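Local coordinates for protein alkylpurine DNA glycosylase AlkC (PDB 5VHV) that excises alkylated purines from DNA in base excision repair, without flipping the damaged base out of the helix, at residues 251-256 with 350-355; 271-276 with 341-346; 292-297 with 302-307. All coordinates share one frame; numbering follows the deposited sequence.

Interaction 1. Residues 251-256 with 350-355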
loop_
_atom_site.group_PDB
_atom_site.type_symbol
_atom_site.label_atom_id
_atom_site.label_comp_id
_atom_site.label_asym_id
_atom_site.label_seq_id
_atom_site.Cartn_x
_atom_site.Cartn_y
_atom_site.Cartn_z
ATOM N N ALA A 251 -11.778 -17.038 22.923
ATOM C CA ALA A 251 -13.044 -16.363 23.151
ATOM C C ALA A 251 -13.936 -17.233 24.017
ATOM O O ALA A 251 -14.115 -18.419 23.738
ATOM C CB ALA A 251 -13.726 -16.057 21.822
ATOM N N GLU A 252 -14.484 -16.642 25.076
ATOM C CA GLU A 252 -15.432 -17.331 25.947
ATOM C C GLU A 252 -16.825 -16.996 25.432
ATOM O O GLU A 252 -17.511 -16.100 25.922
ATOM C CB GLU A 252 -15.226 -16.918 27.400
ATOM C CG GLU A 252 -13.871 -17.313 27.973
ATOM C CD GLU A 252 -13.645 -18.815 27.977
ATOM O OE1 GLU A 252 -14.638 -19.572 28.011
ATOM O OE2 GLU A 252 -12.469 -19.241 27.942
ATOM N N VAL A 253 -17.233 -17.724 24.391
ATOM C CA VAL A 253 -18.473 -17.439 23.677
ATOM C C VAL A 253 -19.047 -18.735 23.131
ATOM O O VAL A 253 -18.339 -19.725 22.954
ATOM C CB VAL A 253 -18.269 -16.447 22.502
ATOM C CG1 VAL A 253 -17.692 -15.118 22.981
ATOM C CG2 VAL A 253 -17.388 -17.070 21.423
ATOM N N LYS A 254 -20.344 -18.709 22.848
ATOM C CA LYS A 254 -21.017 -19.713 22.037
ATOM C C LYS A 254 -21.501 -19.052 20.754
ATOM O O LYS A 254 -21.861 -17.877 20.754
ATOM C CB LYS A 254 -22.201 -20.337 22.786
ATOM C CG LYS A 254 -21.779 -21.199 23.970
ATOM C CD LYS A 254 -22.953 -21.945 24.600
ATOM C CE LYS A 254 -23.902 -21.009 25.328
ATOM N NZ LYS A 254 -24.719 -21.733 26.356
ATOM N N ILE A 255 -21.490 -19.798 19.657
ATOM C CA ILE A 255 -21.963 -19.300 18.368
ATOM C C ILE A 255 -23.307 -19.953 18.069
ATOM O O ILE A 255 -23.466 -21.166 18.257
ATOM C CB ILE A 255 -20.935 -19.560 17.255
ATOM C CG1 ILE A 255 -21.392 -18.944 15.938
ATOM C CG2 ILE A 255 -20.662 -21.052 17.084
ATOM C CD1 ILE A 255 -20.277 -18.877 14.904
ATOM N N HIS A 256 -24.290 -19.138 17.661
ATOM C CA HIS A 256 -25.641 -19.615 17.374
ATOM C C HIS A 256 -26.091 -19.161 15.994
ATOM O O HIS A 256 -25.626 -18.142 15.472
ATOM C CB HIS A 256 -26.679 -19.104 18.389
ATOM C CG HIS A 256 -26.336 -19.398 19.810
ATOM N ND1 HIS A 256 -26.368 -20.674 20.334
ATOM C CD2 HIS A 256 -25.958 -18.582 20.820
ATOM C CE1 HIS A 256 -26.025 -20.628 21.609
ATOM N NE2 HIS A 256 -25.773 -19.371 21.929
ATOM N N GLU A 350 -9.392 -18.303 16.201
ATOM C CA GLU A 350 -9.862 -19.675 16.297
ATOM C C GLU A 350 -11.067 -19.866 15.388
ATOM O O GLU A 350 -11.971 -19.033 15.375
ATOM C CB GLU A 350 -10.242 -20.004 17.753
ATOM C CG GLU A 350 -10.837 -21.381 17.983
ATOM C CD GLU A 350 -11.300 -21.596 19.425
ATOM O OE1 GLU A 350 -11.332 -20.617 20.206
ATOM O OE2 GLU A 350 -11.634 -22.746 19.779
ATOM N N ARG A 351 -11.091 -20.974 14.641
ATOM C CA ARG A 351 -12.270 -21.310 13.849
ATOM C C ARG A 351 -13.369 -21.822 14.765
ATOM O O ARG A 351 -13.183 -22.829 15.459
ATOM C CB ARG A 351 -11.912 -22.365 12.809
ATOM C CG ARG A 351 -10.915 -21.849 11.774
ATOM C CD ARG A 351 -10.685 -22.830 10.632
ATOM N NE ARG A 351 -9.809 -22.282 9.596
ATOM C CZ ARG A 351 -9.534 -22.888 8.443
ATOM N NH1 ARG A 351 -10.062 -24.076 8.161
ATOM N NH2 ARG A 351 -8.727 -22.303 7.567
ATOM N N LEU A 352 -14.516 -21.152 14.766
ATOM C CA LEU A 352 -15.623 -21.526 15.631
ATOM C C LEU A 352 -16.763 -22.231 14.914
ATOM O O LEU A 352 -17.646 -22.767 15.588
ATOM C CB LEU A 352 -16.185 -20.283 16.341
ATOM C CG LEU A 352 -15.764 -20.073 17.789
ATOM C CD1 LEU A 352 -14.290 -20.147 17.951
ATOM C CD2 LEU A 352 -16.286 -18.735 18.296
ATOM N N GLY A 353 -16.810 -22.194 13.590
ATOM C CA GLY A 353 -17.830 -22.923 12.860
ATOM C C GLY A 353 -17.656 -22.673 11.383
ATOM O O GLY A 353 -16.852 -21.834 10.964
ATOM N N SER A 354 -18.417 -23.427 10.590
ATOM C CA SER A 354 -18.357 -23.274 9.143
ATOM C C SER A 354 -19.730 -23.500 8.533
ATOM O O SER A 354 -20.604 -24.141 9.119
ATOM C CB SER A 354 -17.347 -24.250 8.526
ATOM O OG SER A 354 -17.654 -25.574 8.915
ATOM N N ALA A 355 -19.895 -22.968 7.326
ATOM C CA ALA A 355 -21.094 -23.171 6.527
ATOM C C ALA A 355 -20.665 -23.191 5.069
ATOM O O ALA A 355 -19.497 -22.987 4.748
ATOM C CB ALA A 355 -22.149 -22.094 6.795
HETATM O O HOH W 1 -11.279 -18.006 20.282
HETATM O O HOH W 2 -13.548 -20.197 21.954
#
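V253 and L352 meet methyl to methyl, CG2 of V253 lying 3.7 Å from CD2 of L352. The two side chains cross at about a right angle, so the touch is narrow. The first torsion of V253 (CG1 at chi1 -59°) places CG2 against the leucine, between the backbone N and the carbonyl carbon. I255 CG2 rests against the leucine's carbonyl, 3.8 Å from L352 O. At the other end the link is polar and runs through water. One water accepts from A251 N and donates to E350 OE1 at 2.6 Å. Another donates to A251 O at 2.6 Å and to the same E350 OE1 at 2.9 Å. One carboxylate oxygen thus holds both waters.

Further out, I255 packs on F275 and L277, and A251 on L287 and V347. L352 and G353 both bond by backbone to V345, consistent with a classic beta bulge. Strands 253-265 and 350-359 are parallel neighbours in the sheet, but in these segments each bonds by backbone to another strand: 270-279 for one, 339-347 for the other. The chemistry is that of a light surface contact. Water bonds both A251 N and A251 O, and V253 N adds a weak bond to the latter.

Interaction 2. Residues 271-276 with 341-346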
loop_
_atom_site.group_PDB
_atom_site.type_symbol
_atom_site.label_atom_id
_atom_site.label_comp_id
_atom_site.label_asym_id
_atom_site.label_seq_id
_atom_site.Cartn_x
_atom_site.Cartn_y
_atom_site.Cartn_z
ATOM N N ILE A 271 -24.165 -13.532 -1.289
ATOM C CA ILE A 271 -24.352 -14.415 -0.151
ATOM C C ILE A 271 -24.468 -13.559 1.093
ATOM O O ILE A 271 -24.052 -12.401 1.117
ATOM C CB ILE A 271 -23.216 -15.439 0.001
ATOM C CG1 ILE A 271 -21.871 -14.727 0.242
ATOM C CG2 ILE A 271 -23.178 -16.308 -1.238
ATOM C CD1 ILE A 271 -20.751 -15.642 0.748
ATOM N N ASN A 272 -25.060 -14.144 2.132
ATOM C CA ASN A 272 -25.247 -13.489 3.424
ATOM C C ASN A 272 -24.752 -14.428 4.508
ATOM O O ASN A 272 -25.337 -15.494 4.732
ATOM C CB ASN A 272 -26.704 -13.138 3.660
ATOM C CG ASN A 272 -27.257 -12.239 2.582
ATOM O OD1 ASN A 272 -27.198 -11.018 2.697
ATOM N ND2 ASN A 272 -27.771 -12.837 1.512
ATOM N N LEU A 273 -23.689 -14.024 5.181
ATOM C CA LEU A 273 -23.146 -14.738 6.326
ATOM C C LEU A 273 -23.740 -14.142 7.595
ATOM O O LEU A 273 -23.656 -12.930 7.813
ATOM C CB LEU A 273 -21.620 -14.612 6.346
ATOM C CG LEU A 273 -20.915 -15.055 7.623
ATOM C CD1 LEU A 273 -21.106 -16.552 7.902
ATOM C CD2 LEU A 273 -19.420 -14.743 7.504
ATOM N N SER A 274 -24.340 -14.979 8.439
ATOM C CA SER A 274 -24.836 -14.444 9.696
ATOM C C SER A 274 -24.705 -15.478 10.807
ATOM O O SER A 274 -24.704 -16.688 10.565
ATOM C CB SER A 274 -26.292 -13.957 9.570
ATOM O OG SER A 274 -27.197 -15.011 9.278
ATOM N N PHE A 275 -24.550 -14.969 12.023
ATOM C CA PHE A 275 -24.479 -15.771 13.239
ATOM C C PHE A 275 -24.591 -14.824 14.431
ATOM O O PHE A 275 -24.501 -13.595 14.297
ATOM C CB PHE A 275 -23.182 -16.579 13.308
ATOM C CG PHE A 275 -21.943 -15.740 13.154
ATOM C CD1 PHE A 275 -21.459 -15.417 11.895
ATOM C CD2 PHE A 275 -21.277 -15.244 14.270
ATOM C CE1 PHE A 275 -20.311 -14.633 11.745
ATOM C CE2 PHE A 275 -20.141 -14.463 14.127
ATOM C CZ PHE A 275 -19.660 -14.155 12.857
ATOM N N THR A 276 -24.765 -15.422 15.601
ATOM C CA THR A 276 -24.850 -14.718 16.869
ATOM C C THR A 276 -23.771 -15.260 17.800
ATOM O O THR A 276 -23.582 -16.478 17.891
ATOM C CB THR A 276 -26.237 -14.904 17.485
ATOM O OG1 THR A 276 -27.236 -14.500 16.535
ATOM C CG2 THR A 276 -26.380 -14.078 18.767
ATOM N N HIS A 341 -18.198 -23.963 -1.786
ATOM C CA HIS A 341 -17.380 -22.937 -1.158
ATOM C C HIS A 341 -17.650 -22.974 0.339
ATOM O O HIS A 341 -18.791 -22.773 0.773
ATOM C CB HIS A 341 -17.703 -21.558 -1.727
ATOM C CG HIS A 341 -17.122 -21.311 -3.085
ATOM N ND1 HIS A 341 -17.513 -22.022 -4.201
ATOM C CD2 HIS A 341 -16.181 -20.428 -3.510
ATOM C CE1 HIS A 341 -16.830 -21.599 -5.252
ATOM N NE2 HIS A 341 -16.014 -20.632 -4.863
ATOM N N VAL A 342 -16.613 -23.225 1.125
ATOM C CA VAL A 342 -16.745 -23.316 2.576
ATOM C C VAL A 342 -16.369 -21.973 3.197
ATOM O O VAL A 342 -15.374 -21.354 2.809
ATOM C CB VAL A 342 -15.882 -24.458 3.137
ATOM C CG1 VAL A 342 -16.050 -24.549 4.663
ATOM C CG2 VAL A 342 -16.266 -25.790 2.476
ATOM N N VAL A 343 -17.164 -21.541 4.179
ATOM C CA VAL A 343 -17.012 -20.257 4.875
ATOM C C VAL A 343 -16.751 -20.569 6.341
ATOM O O VAL A 343 -17.547 -21.288 6.967
ATOM C CB VAL A 343 -18.262 -19.377 4.726
ATOM C CG1 VAL A 343 -18.069 -18.026 5.411
ATOM C CG2 VAL A 343 -18.585 -19.181 3.263
ATOM N N HIS A 344 -15.630 -20.072 6.876
ATOM C CA HIS A 344 -15.253 -20.305 8.271
ATOM C C HIS A 344 -15.378 -19.021 9.085
ATOM O O HIS A 344 -14.981 -17.949 8.624
ATOM C CB HIS A 344 -13.813 -20.804 8.396
ATOM C CG HIS A 344 -13.489 -21.979 7.525
ATOM N ND1 HIS A 344 -13.694 -23.280 7.924
ATOM C CD2 HIS A 344 -12.951 -22.045 6.286
ATOM C CE1 HIS A 344 -13.313 -24.099 6.960
ATOM N NE2 HIS A 344 -12.863 -23.372 5.953
ATOM N N VAL A 345 -15.915 -19.129 10.308
ATOM C CA VAL A 345 -16.012 -17.992 11.232
ATOM C C VAL A 345 -14.819 -18.040 12.174
ATOM O O VAL A 345 -14.533 -19.084 12.777
ATOM C CB VAL A 345 -17.335 -18.008 12.022
ATOM C CG1 VAL A 345 -17.348 -16.933 13.093
ATOM C CG2 VAL A 345 -18.516 -17.783 11.086
ATOM N N LEU A 346 -14.119 -16.917 12.296
ATOM C CA LEU A 346 -12.880 -16.809 13.059
ATOM C C LEU A 346 -13.085 -15.830 14.207
ATOM O O LEU A 346 -13.499 -14.687 13.982
ATOM C CB LEU A 346 -11.726 -16.298 12.184
ATOM C CG LEU A 346 -11.511 -17.055 10.878
ATOM C CD1 LEU A 346 -10.638 -16.255 9.910
ATOM C CD2 LEU A 346 -10.882 -18.381 11.194
#
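The F275 ring carries V345 on one face. CG1 of V345 lies 3.6 Å above the ring plane, shifted toward the rim. This is a CH-pi contact: V345 CG1 is 4.0 Å from the F275 ring centroid and 25° off the ring normal. V345 CG2 stands over the same face, nearer the rim, 3.7 Å from F275 CE1. The two side chains approach from opposite directions. The ring gets there because CG of F275 sits between its backbone N and carbonyl carbon (chi1 54°). I322 and V289 also touch the phenylalanine.

Two residues earlier on the strand, L273 CD2 packs on V343 CG1 at 4.1 Å. L273 also reaches back to the first pair, its CD1 lying 4.3 Å from V345 CG2. Y291 packs against both L273 and V343. With F275 replaced by an alanine, both V345 methyls would probably lose their aromatic partner, and a gap would be likely beside I322 and V289.

All four residues are buried, and the contact is wholly apolar. The two strand segments pass 9.6 Å apart at an angle of 35°, too far for backbone pairing. Strand 270-279 pairs by backbone with strands 253-265 and 319-327 instead. Two layers meeting through facing side chains at this spacing and angle are characteristic of a beta sandwich, here consistent with an immunoglobulin-like domain.

Interaction 3. Residues 292-297 with 302-307. With nucleotides of chain C.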
loop_
_atom_site.group_PDB
_atom_site.type_symbol
_atom_site.label_atom_id
_atom_site.label_comp_id
_atom_site.label_asym_id
_atom_site.label_seq_id
_atom_site.Cartn_x
_atom_site.Cartn_y
_atom_site.Cartn_z
ATOM N N ALA A 292 -13.440 -16.505 6.684
ATOM C CA ALA A 292 -12.619 -16.920 5.564
ATOM C C ALA A 292 -13.424 -17.759 4.586
ATOM O O ALA A 292 -14.299 -18.526 4.987
ATOM C CB ALA A 292 -11.412 -17.706 6.032
ATOM N N ILE A 293 -13.117 -17.606 3.304
ATOM C CA ILE A 293 -13.700 -18.436 2.256
ATOM C C ILE A 293 -12.614 -19.303 1.639
ATOM O O ILE A 293 -11.557 -18.805 1.228
ATOM C CB ILE A 293 -14.385 -17.592 1.168
ATOM C CG1 ILE A 293 -15.469 -16.709 1.795
ATOM C CG2 ILE A 293 -14.971 -18.530 0.087
ATOM C CD1 ILE A 293 -16.209 -15.811 0.780
ATOM N N ASP A 294 -12.896 -20.601 1.538
ATOM C CA ASP A 294 -12.086 -21.533 0.760
ATOM C C ASP A 294 -12.587 -21.502 -0.676
ATOM O O ASP A 294 -13.502 -22.235 -1.033
ATOM C CB ASP A 294 -12.215 -22.949 1.312
ATOM C CG ASP A 294 -11.589 -23.114 2.682
ATOM O OD1 ASP A 294 -10.649 -22.370 3.009
ATOM O OD2 ASP A 294 -12.038 -24.009 3.429
ATOM N N TYR A 295 -12.021 -20.632 -1.508
ATOM C CA TYR A 295 -12.488 -20.544 -2.886
ATOM C C TYR A 295 -12.085 -21.763 -3.721
ATOM O O TYR A 295 -10.958 -22.262 -3.625
ATOM C CB TYR A 295 -11.918 -19.301 -3.530
ATOM C CG TYR A 295 -12.566 -18.013 -3.092
ATOM C CD1 TYR A 295 -13.746 -17.570 -3.693
ATOM C CD2 TYR A 295 -11.982 -17.224 -2.118
ATOM C CE1 TYR A 295 -14.323 -16.362 -3.324
ATOM C CE2 TYR A 295 -12.556 -16.006 -1.732
ATOM C CZ TYR A 295 -13.716 -15.595 -2.341
ATOM O OH TYR A 295 -14.241 -14.395 -1.973
ATOM N N VAL A 296 -12.998 -22.209 -4.593
ATOM C CA VAL A 296 -12.629 -23.147 -5.651
ATOM C C VAL A 296 -11.862 -22.394 -6.727
ATOM O O VAL A 296 -12.308 -21.337 -7.200
ATOM C CB VAL A 296 -13.878 -23.815 -6.252
ATOM C CG1 VAL A 296 -13.493 -24.826 -7.354
ATOM C CG2 VAL A 296 -14.728 -24.479 -5.157
ATOM N N LYS A 297 -10.726 -22.947 -7.153
ATOM C CA LYS A 297 -9.917 -22.335 -8.196
ATOM C C LYS A 297 -9.924 -23.221 -9.438
ATOM O O LYS A 297 -10.532 -24.300 -9.470
ATOM C CB LYS A 297 -8.487 -22.074 -7.701
ATOM C CG LYS A 297 -8.380 -21.277 -6.398
ATOM C CD LYS A 297 -9.125 -19.919 -6.436
ATOM C CE LYS A 297 -8.688 -19.028 -7.594
ATOM N NZ LYS A 297 -9.181 -17.607 -7.397
ATOM N N GLY A 302 -7.953 -22.299 -3.358
ATOM C CA GLY A 302 -6.994 -21.346 -2.855
ATOM C C GLY A 302 -6.816 -21.504 -1.364
ATOM O O GLY A 302 -7.648 -22.120 -0.697
ATOM N N ALA A 303 -5.707 -20.984 -0.839
ATOM C CA ALA A 303 -5.614 -20.829 0.605
ATOM C C ALA A 303 -6.854 -20.098 1.088
ATOM O O ALA A 303 -7.417 -19.261 0.381
ATOM C CB ALA A 303 -4.356 -20.052 1.013
ATOM N N ALA A 304 -7.305 -20.445 2.283
ATOM C CA ALA A 304 -8.398 -19.713 2.902
ATOM C C ALA A 304 -8.164 -18.205 2.783
ATOM O O ALA A 304 -7.104 -17.700 3.155
ATOM C CB ALA A 304 -8.508 -20.111 4.373
ATOM N N LYS A 305 -9.152 -17.486 2.268
ATOM C CA LYS A 305 -9.025 -16.037 2.075
ATOM C C LYS A 305 -9.811 -15.346 3.182
ATOM O O LYS A 305 -11.033 -15.518 3.275
ATOM C CB LYS A 305 -9.538 -15.599 0.699
ATOM C CG LYS A 305 -9.735 -14.086 0.537
ATOM C CD LYS A 305 -8.433 -13.294 0.677
ATOM C CE LYS A 305 -8.652 -11.793 0.453
ATOM N NZ LYS A 305 -7.372 -11.043 0.619
ATOM N N VAL A 306 -9.120 -14.548 3.989
ATOM C CA VAL A 306 -9.697 -13.948 5.187
ATOM C C VAL A 306 -10.199 -12.546 4.868
ATOM O O VAL A 306 -9.462 -11.716 4.293
ATOM C CB VAL A 306 -8.670 -13.904 6.332
ATOM C CG1 VAL A 306 -9.268 -13.212 7.559
ATOM C CG2 VAL A 306 -8.205 -15.315 6.698
ATOM N N PHE A 307 -11.446 -12.284 5.267
ATOM C CA PHE A 307 -12.059 -10.966 5.211
ATOM C C PHE A 307 -12.365 -10.476 6.621
ATOM O O PHE A 307 -12.715 -11.257 7.516
ATOM C CB PHE A 307 -13.343 -11.026 4.376
ATOM C CG PHE A 307 -13.112 -11.367 2.937
ATOM C CD1 PHE A 307 -12.495 -10.466 2.096
ATOM C CD2 PHE A 307 -13.516 -12.586 2.419
ATOM C CE1 PHE A 307 -12.268 -10.780 0.746
ATOM C CE2 PHE A 307 -13.305 -12.886 1.063
ATOM C CZ PHE A 307 -12.704 -12.002 0.248
ATOM P P DT C 3 -7.131 -19.146 -11.131
ATOM O OP1 DT C 3 -7.540 -20.435 -10.521
ATOM O OP2 DT C 3 -8.090 -18.179 -11.675
ATOM O "O5'" DT C 3 -6.217 -18.299 -10.140
ATOM C "C5'" DT C 3 -5.237 -18.966 -9.414
ATOM C "C4'" DT C 3 -4.383 -17.998 -8.628
ATOM O "O4'" DT C 3 -3.635 -17.157 -9.522
ATOM C "C3'" DT C 3 -5.153 -17.025 -7.738
ATOM O "O3'" DT C 3 -5.193 -17.519 -6.419
ATOM C "C2'" DT C 3 -4.373 -15.697 -7.861
ATOM C "C1'" DT C 3 -3.201 -16.057 -8.772
ATOM N N1 DT C 3 -2.762 -15.005 -9.733
ATOM C C2 DT C 3 -1.522 -14.422 -9.563
ATOM O O2 DT C 3 -0.797 -14.665 -8.616
ATOM N N3 DT C 3 -1.178 -13.515 -10.527
ATOM C C4 DT C 3 -1.916 -13.153 -11.630
ATOM O O4 DT C 3 -1.512 -12.324 -12.439
ATOM C C5 DT C 3 -3.197 -13.820 -11.765
ATOM C C7 DT C 3 -4.093 -13.507 -12.914
ATOM C C6 DT C 3 -3.549 -14.709 -10.824
ATOM P P DC C 4 -6.112 -16.826 -5.299
ATOM O OP1 DC C 4 -6.181 -17.863 -4.244
ATOM O OP2 DC C 4 -7.334 -16.212 -5.872
ATOM O "O5'" DC C 4 -5.181 -15.661 -4.749
ATOM C "C5'" DC C 4 -3.975 -16.006 -4.070
ATOM C "C4'" DC C 4 -3.153 -14.768 -3.800
ATOM O "O4'" DC C 4 -2.675 -14.216 -5.045
ATOM C "C3'" DC C 4 -3.935 -13.654 -3.107
ATOM O "O3'" DC C 4 -3.432 -13.479 -1.794
ATOM C "C2'" DC C 4 -3.726 -12.418 -3.994
ATOM C "C1'" DC C 4 -2.576 -12.824 -4.892
ATOM N N1 DC C 4 -2.586 -12.191 -6.244
ATOM C C2 DC C 4 -1.459 -11.481 -6.663
ATOM O O2 DC C 4 -0.484 -11.396 -5.904
ATOM N N3 DC C 4 -1.450 -10.924 -7.894
ATOM C C4 DC C 4 -2.517 -11.035 -8.685
ATOM N N4 DC C 4 -2.458 -10.440 -9.885
ATOM C C5 DC C 4 -3.688 -11.758 -8.281
ATOM C C6 DC C 4 -3.685 -12.305 -7.057
ATOM P P DC C 5 -4.101 -12.435 -0.787
ATOM O OP1 DC C 5 -3.850 -13.024 0.542
ATOM O OP2 DC C 5 -5.491 -12.083 -1.164
ATOM O "O5'" DC C 5 -3.207 -11.139 -0.947
ATOM C "C5'" DC C 5 -1.877 -11.212 -0.522
ATOM C "C4'" DC C 5 -1.142 -9.967 -0.929
ATOM O "O4'" DC C 5 -1.176 -9.837 -2.362
ATOM C "C3'" DC C 5 -1.758 -8.698 -0.354
ATOM O "O3'" DC C 5 -0.853 -8.076 0.538
ATOM C "C2'" DC C 5 -2.086 -7.827 -1.564
ATOM C "C1'" DC C 5 -1.326 -8.486 -2.704
ATOM N N1 DC C 5 -2.032 -8.434 -3.993
ATOM C C2 DC C 5 -1.432 -7.811 -5.070
ATOM O O2 DC C 5 -0.316 -7.277 -4.910
ATOM N N3 DC C 5 -2.084 -7.797 -6.259
ATOM C C4 DC C 5 -3.294 -8.391 -6.367
ATOM N N4 DC C 5 -3.903 -8.371 -7.565
ATOM C C5 DC C 5 -3.901 -9.053 -5.277
ATOM C C6 DC C 5 -3.249 -9.053 -4.121
HETATM O O HOH W 3 -8.865 -23.529 1.270
HETATM O O HOH W 4 -9.351 -19.579 -1.193
#
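K297 NZ donates to OP2 of DC4 of chain C at 2.8 Å, and more weakly to K335 O. The K297 chain is bent at chi2 and chi3 (both -55°), which folds it over the turn and lays CG against G302 N. K305 reaches the next phosphate, its NZ donating to DC5 of chain C OP2 at 2.8 Å. Its CB meets the edge of the Y295 ring. Y295 OH comes to the edge of the F307 ring, 3.5 Å from F307 CE2, and has a weak bond with Q326 NE2. I293 CG2 covers one Y295 face.

The backbone sets these groups in place. I293 and K305 form an antiparallel hydrogen-bonded pair, with I293 N to K305 O at 3.0 Å. K305 N returns an almost straight bond to I293 O (172° at the hydrogen). G302 N closes the turn on Y295 O. A water donates to G302 O and weakly to D294 OD1. D294 OD1 also touches A304 CB, while OD2 bonds H344.

G302 has no side chain, and its CA comes within 3.8 Å of DC4 of chain C OP1, consistent with a close pass of the backbone. The hairpin end offers two lysines to successive phosphates, a contact probably indifferent to base sequence.

All three contacts lie in the beta-strand domain that follows the helices. Along the chain, interaction 1 spans the longest loop, interaction 2 falls within it, and interaction 3 lies innermost. Interactions 1 and 2 are centred about 10 Å apart, 2 and 3 about 12 Å, and 1 and 3 about 18 Å. Strands 253-265 and 270-279 are neighbours, as are 350-359 and 339-347, and 339-347 and 285-294. Between interactions 2 and 3, the backbone N of H344 probably bonds A292 O. The order runs from a surface contact with two bridging waters, through the apolar interior, to the DNA-facing hairpin. The hairpin that carries the lysines thus belongs to the same sheet as the buried contact.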